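Local coordinates for protein putative deoxyribonuclease yjjV (Escherichia coli, PDB 1ZZM) that is probably a metal-dependent hydrolase of the TatD family, acting on ester bonds with divalent metal cations bound in a TIM-barrel fold, at residues F159-L163 and S188-V193; V92-G96 and L128-L132. One frame throughout, in Å; residues are numbered along the deposited sequence.

Contact 1. Residues F159-L163 and S188-V193; sequences FSGSL and SKTRDV
Val193 packs against the backbone where the 159-163 loop turns into a helix, and this is the tight part of the contact. Its CG2 sits 3.4 Å from Leu163 N and 3.6 Å from Gly161 O, lying over the peptide that leads into helix 163-171. CG1, anti to the backbone N (chi1 172°), meets side chains: Leu163 CD1 at 3.9 Å, the two side chains running past each other in opposite directions, and Phe159 CE2 at 4.1 Å, where they cross at about a right angle. Ala166 of helix 163-171 touches both Phe159 and Val193. In this TIM-barrel chain the loop follows strand 154-156, and the helix starting at Thr190 comes after the next strand, 175-178, so the contact joins two successive strand-to-helix regions of the barrel. Toward Ser160 and Ser188, both partly exposed, the packing gives way to hydroxyls. Ser160 OG and Thr190 OG1 are hydrogen-bonded at 3.1 Å. Ser188 OG stays farther off, 3.9 Å from Ser160 OG. Thr190 is buried and faces two ways, its CG2 lying 3.5 Å from Phe159 O. At Gly161 the backbone angles (163/-161°) would jam a CB against the carbonyl oxygen of Ser160, so glycine is required. Lys189, exposed at the N-cap position of helix 190-196, forms a 3.0 Å salt bridge from NZ to Asp192 OD2, both side chains ending away from the 159-163 loop.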
loop_
_atom_site.group_PDB
_atom_site.type_symbol
_atom_site.label_atom_id
_atom_site.label_comp_id
_atom_site.label_asym_id
_atom_site.label_seq_id
_atom_site.Cartn_x
_atom_site.Cartn_y
_atom_site.Cartn_z
ATOM N N PHE A 159 0.110 -5.633 5.992
ATOM C CA PHE A 159 0.845 -6.213 7.088
ATOM C C PHE A 159 0.328 -7.525 7.670
ATOM O O PHE A 159 -0.867 -7.683 7.945
ATOM C CB PHE A 159 0.952 -5.214 8.254
ATOM C CG PHE A 159 1.777 -5.729 9.412
ATOM C CD1 PHE A 159 3.163 -5.600 9.412
ATOM C CD2 PHE A 159 1.163 -6.401 10.477
ATOM C CE1 PHE A 159 3.939 -6.139 10.454
ATOM C CE2 PHE A 159 1.935 -6.937 11.517
ATOM C CZ PHE A 159 3.320 -6.807 11.499
ATOM N N SER A 160 1.245 -8.464 7.839
ATOM C CA SER A 160 0.917 -9.711 8.516
ATOM C C SER A 160 2.184 -10.030 9.272
ATOM O O SER A 160 3.265 -10.066 8.688
ATOM C CB SER A 160 0.608 -10.860 7.566
ATOM O OG SER A 160 0.356 -12.015 8.365
ATOM N N GLY A 161 2.068 -10.255 10.569
ATOM C CA GLY A 161 3.270 -10.542 11.331
ATOM C C GLY A 161 3.033 -10.375 12.798
ATOM O O GLY A 161 1.902 -10.348 13.220
ATOM N N SER A 162 4.108 -10.233 13.566
ATOM C CA SER A 162 4.022 -10.123 15.016
ATOM C C SER A 162 3.764 -8.716 15.544
ATOM O O SER A 162 3.960 -7.707 14.862
ATOM C CB SER A 162 5.323 -10.638 15.648
ATOM O OG SER A 162 6.386 -9.711 15.445
ATOM N N LEU A 163 3.325 -8.661 16.783
ATOM C CA LEU A 163 3.076 -7.374 17.405
ATOM C C LEU A 163 4.390 -6.601 17.480
ATOM O O LEU A 163 4.423 -5.392 17.225
ATOM C CB LEU A 163 2.516 -7.586 18.805
ATOM C CG LEU A 163 2.164 -6.316 19.562
ATOM C CD1 LEU A 163 1.212 -5.531 18.753
ATOM C CD2 LEU A 163 1.549 -6.663 20.904
ATOM N N SER A 188 -3.232 -16.574 11.131
ATOM C CA SER A 188 -2.159 -15.894 11.847
ATOM C C SER A 188 -2.755 -15.171 13.035
ATOM O O SER A 188 -3.962 -15.244 13.287
ATOM C CB SER A 188 -1.434 -14.862 10.957
ATOM O OG SER A 188 -2.203 -13.672 10.789
ATOM N N LYS A 189 -1.904 -14.441 13.744
ATOM C CA LYS A 189 -2.336 -13.697 14.914
ATOM C C LYS A 189 -2.344 -12.205 14.584
ATOM O O LYS A 189 -2.297 -11.340 15.475
ATOM C CB LYS A 189 -1.389 -13.982 16.082
ATOM C CG LYS A 189 -1.304 -15.459 16.464
ATOM C CD LYS A 189 -2.686 -16.039 16.754
ATOM C CE LYS A 189 -3.395 -15.264 17.864
ATOM N NZ LYS A 189 -4.826 -15.677 18.020
ATOM N N THR A 190 -2.412 -11.901 13.297
ATOM C CA THR A 190 -2.421 -10.509 12.889
ATOM C C THR A 190 -3.646 -9.738 13.400
ATOM O O THR A 190 -3.566 -8.525 13.681
ATOM C CB THR A 190 -2.277 -10.393 11.365
ATOM O OG1 THR A 190 -1.033 -10.976 10.974
ATOM C CG2 THR A 190 -2.266 -8.907 10.930
ATOM N N ARG A 191 -4.778 -10.413 13.568
ATOM C CA ARG A 191 -5.956 -9.715 14.071
ATOM C C ARG A 191 -5.686 -9.160 15.463
ATOM O O ARG A 191 -6.111 -8.045 15.784
ATOM C CB ARG A 191 -7.184 -10.649 14.120
ATOM C CG ARG A 191 -7.656 -11.121 12.744
ATOM C CD ARG A 191 -8.544 -12.380 12.854
ATOM N NE ARG A 191 -9.683 -12.238 13.763
ATOM C CZ ARG A 191 -10.832 -11.628 13.464
ATOM N NH1 ARG A 191 -11.013 -11.081 12.275
ATOM N NH2 ARG A 191 -11.825 -11.583 14.351
ATOM N N ASP A 192 -4.952 -9.916 16.283
ATOM C CA ASP A 192 -4.647 -9.465 17.631
ATOM C C ASP A 192 -3.711 -8.256 17.606
ATOM O O ASP A 192 -3.810 -7.379 18.459
ATOM C CB ASP A 192 -4.008 -10.589 18.460
ATOM C CG ASP A 192 -4.998 -11.670 18.833
ATOM O OD1 ASP A 192 -6.200 -11.345 19.001
ATOM O OD2 ASP A 192 -4.573 -12.841 18.975
ATOM N N VAL A 193 -2.810 -8.215 16.621
ATOM C CA VAL A 193 -1.873 -7.088 16.490
ATOM C C VAL A 193 -2.654 -5.853 16.115
ATOM O O VAL A 193 -2.559 -4.803 16.764
ATOM C CB VAL A 193 -0.810 -7.363 15.365
ATOM C CG1 VAL A 193 0.054 -6.088 15.095
ATOM C CG2 VAL A 193 0.058 -8.493 15.762
#

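Contact 2. Residues V92-G96 and L128-L132; sequences VVAVG and LPVIL
Val95 and Val130 pair as neighbours in parallel strands 95-101 and 130-135, the two strands of a right-handed beta-alpha-beta crossover through helix 109-125 in the TIM barrel. Val95 N donates to Pro129 O over 3.0 Å, nearly straight at 163°, and Val95 O accepts from Ile131 N at 3.1 Å, with that donor tilted 28° from the carbonyl plane. The same oxygen receives a CA-H...O contact from Val130 CA, so two donors of different strength meet it. Followed outward, the Val95 side chain first places CB 4.1 Å from Val130 CG1. Its chi1 of 168° then sets CG2 anti to the carbonyl carbon and beside the backbone N, where it meets Leu128 CD1 at 4.0 Å and comes close to CB as well, the two side chains crossing at about a right angle. Ala123 of helix 109-125 touches both Val95 and Val130, covering this face of the sheet. On the other face lie Gly96 and Ile131; lacking a side chain, Gly96 lets Ile131 CB come close to its CA. There Ile131 CG1 touches Ala94 CB, and Phe256 of helix 241-256 packs on Ala94, Pro129 and Ile131. The chain turns a corner at Ala94; the carbonyl oxygen of Val93, the residue before it, lies against the Pro129 ring, with CD 3.3 Å from Val93 O.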
loop_
_atom_site.group_PDB
_atom_site.type_symbol
_atom_site.label_atom_id
_atom_site.label_comp_id
_atom_site.label_asym_id
_atom_site.label_seq_id
_atom_site.Cartn_x
_atom_site.Cartn_y
_atom_site.Cartn_z
ATOM N N VAL A 92 0.652 12.056 -7.924
ATOM C CA VAL A 92 1.595 11.005 -7.530
ATOM C C VAL A 92 1.849 11.372 -6.076
ATOM O O VAL A 92 2.337 12.470 -5.775
ATOM C CB VAL A 92 2.905 11.064 -8.333
ATOM C CG1 VAL A 92 4.033 10.419 -7.558
ATOM C CG2 VAL A 92 2.721 10.331 -9.646
ATOM N N VAL A 93 1.543 10.465 -5.167
ATOM C CA VAL A 93 1.678 10.813 -3.769
ATOM C C VAL A 93 2.715 10.072 -2.976
ATOM O O VAL A 93 2.860 10.340 -1.777
ATOM C CB VAL A 93 0.336 10.626 -3.023
ATOM C CG1 VAL A 93 -0.712 11.518 -3.643
ATOM C CG2 VAL A 93 -0.114 9.161 -3.076
ATOM N N ALA A 94 3.430 9.146 -3.615
ATOM C CA ALA A 94 4.411 8.358 -2.889
ATOM C C ALA A 94 5.325 7.651 -3.876
ATOM O O ALA A 94 4.992 7.537 -5.058
ATOM C CB ALA A 94 3.688 7.276 -2.030
ATOM N N VAL A 95 6.453 7.181 -3.357
ATOM C CA VAL A 95 7.409 6.394 -4.115
ATOM C C VAL A 95 6.885 5.050 -3.694
ATOM O O VAL A 95 6.960 4.600 -2.534
ATOM C CB VAL A 95 8.830 6.594 -3.667
ATOM C CG1 VAL A 95 9.749 5.528 -4.307
ATOM C CG2 VAL A 95 9.269 7.988 -4.081
ATOM N N GLY A 96 6.301 4.407 -4.662
ATOM C CA GLY A 96 5.691 3.199 -4.301
ATOM C C GLY A 96 5.270 2.251 -5.352
ATOM O O GLY A 96 5.104 2.508 -6.553
ATOM N N LEU A 128 8.866 12.513 -0.418
ATOM C CA LEU A 128 7.643 11.713 -0.564
ATOM C C LEU A 128 7.642 10.537 0.374
ATOM O O LEU A 128 8.709 10.051 0.746
ATOM C CB LEU A 128 7.546 11.131 -1.980
ATOM C CG LEU A 128 7.316 12.154 -3.089
ATOM C CD1 LEU A 128 7.619 11.562 -4.486
ATOM C CD2 LEU A 128 5.875 12.583 -2.972
ATOM N N PRO A 129 6.447 10.083 0.802
ATOM C CA PRO A 129 6.373 8.923 1.684
ATOM C C PRO A 129 6.528 7.703 0.762
ATOM O O PRO A 129 6.458 7.848 -0.456
ATOM C CB PRO A 129 4.963 9.005 2.269
ATOM C CG PRO A 129 4.153 9.589 1.153
ATOM C CD PRO A 129 5.114 10.669 0.572
ATOM N N VAL A 130 6.731 6.513 1.338
ATOM C CA VAL A 130 6.877 5.295 0.552
ATOM C C VAL A 130 5.783 4.292 0.888
ATOM O O VAL A 130 5.248 4.266 2.011
ATOM C CB VAL A 130 8.256 4.628 0.809
ATOM C CG1 VAL A 130 9.397 5.565 0.285
ATOM C CG2 VAL A 130 8.455 4.397 2.329
ATOM N N ILE A 131 5.423 3.489 -0.101
ATOM C CA ILE A 131 4.432 2.419 0.057
ATOM C C ILE A 131 5.300 1.179 -0.021
ATOM O O ILE A 131 5.922 0.875 -1.054
ATOM C CB ILE A 131 3.381 2.439 -1.082
ATOM C CG1 ILE A 131 2.388 3.588 -0.825
ATOM C CG2 ILE A 131 2.633 1.088 -1.148
ATOM C CD1 ILE A 131 1.270 3.724 -1.933
ATOM N N LEU A 132 5.337 0.467 1.091
ATOM C CA LEU A 132 6.204 -0.675 1.234
ATOM C C LEU A 132 5.548 -2.039 1.269
ATOM O O LEU A 132 4.501 -2.236 1.899
ATOM C CB LEU A 132 7.032 -0.501 2.517
ATOM C CG LEU A 132 7.916 0.733 2.620
ATOM C CD1 LEU A 132 8.210 1.016 4.121
ATOM C CD2 LEU A 132 9.212 0.510 1.815
#

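How the contacts relate
Contact 2 closes along the chain before contact 1 opens, and their centres lie 23 Å apart on opposite sides of the chain's centre, with about 7 Å between their nearest atoms. Both relate to the metal centre, contact 2 more closely. The side chain of Ile131 in contact 2 comes within about 6 Å of a bound zinc ion and about 3 Å of the side chain of His9, a metal ligand. Glu97, which binds both metals, directly follows Gly96, and its side chain is about 5 Å from that of Ile131. Contact 1 is more remote: the side chain of Phe159 is about 10 Å from a zinc ion and about 7 Å from that of His157, which binds the second metal.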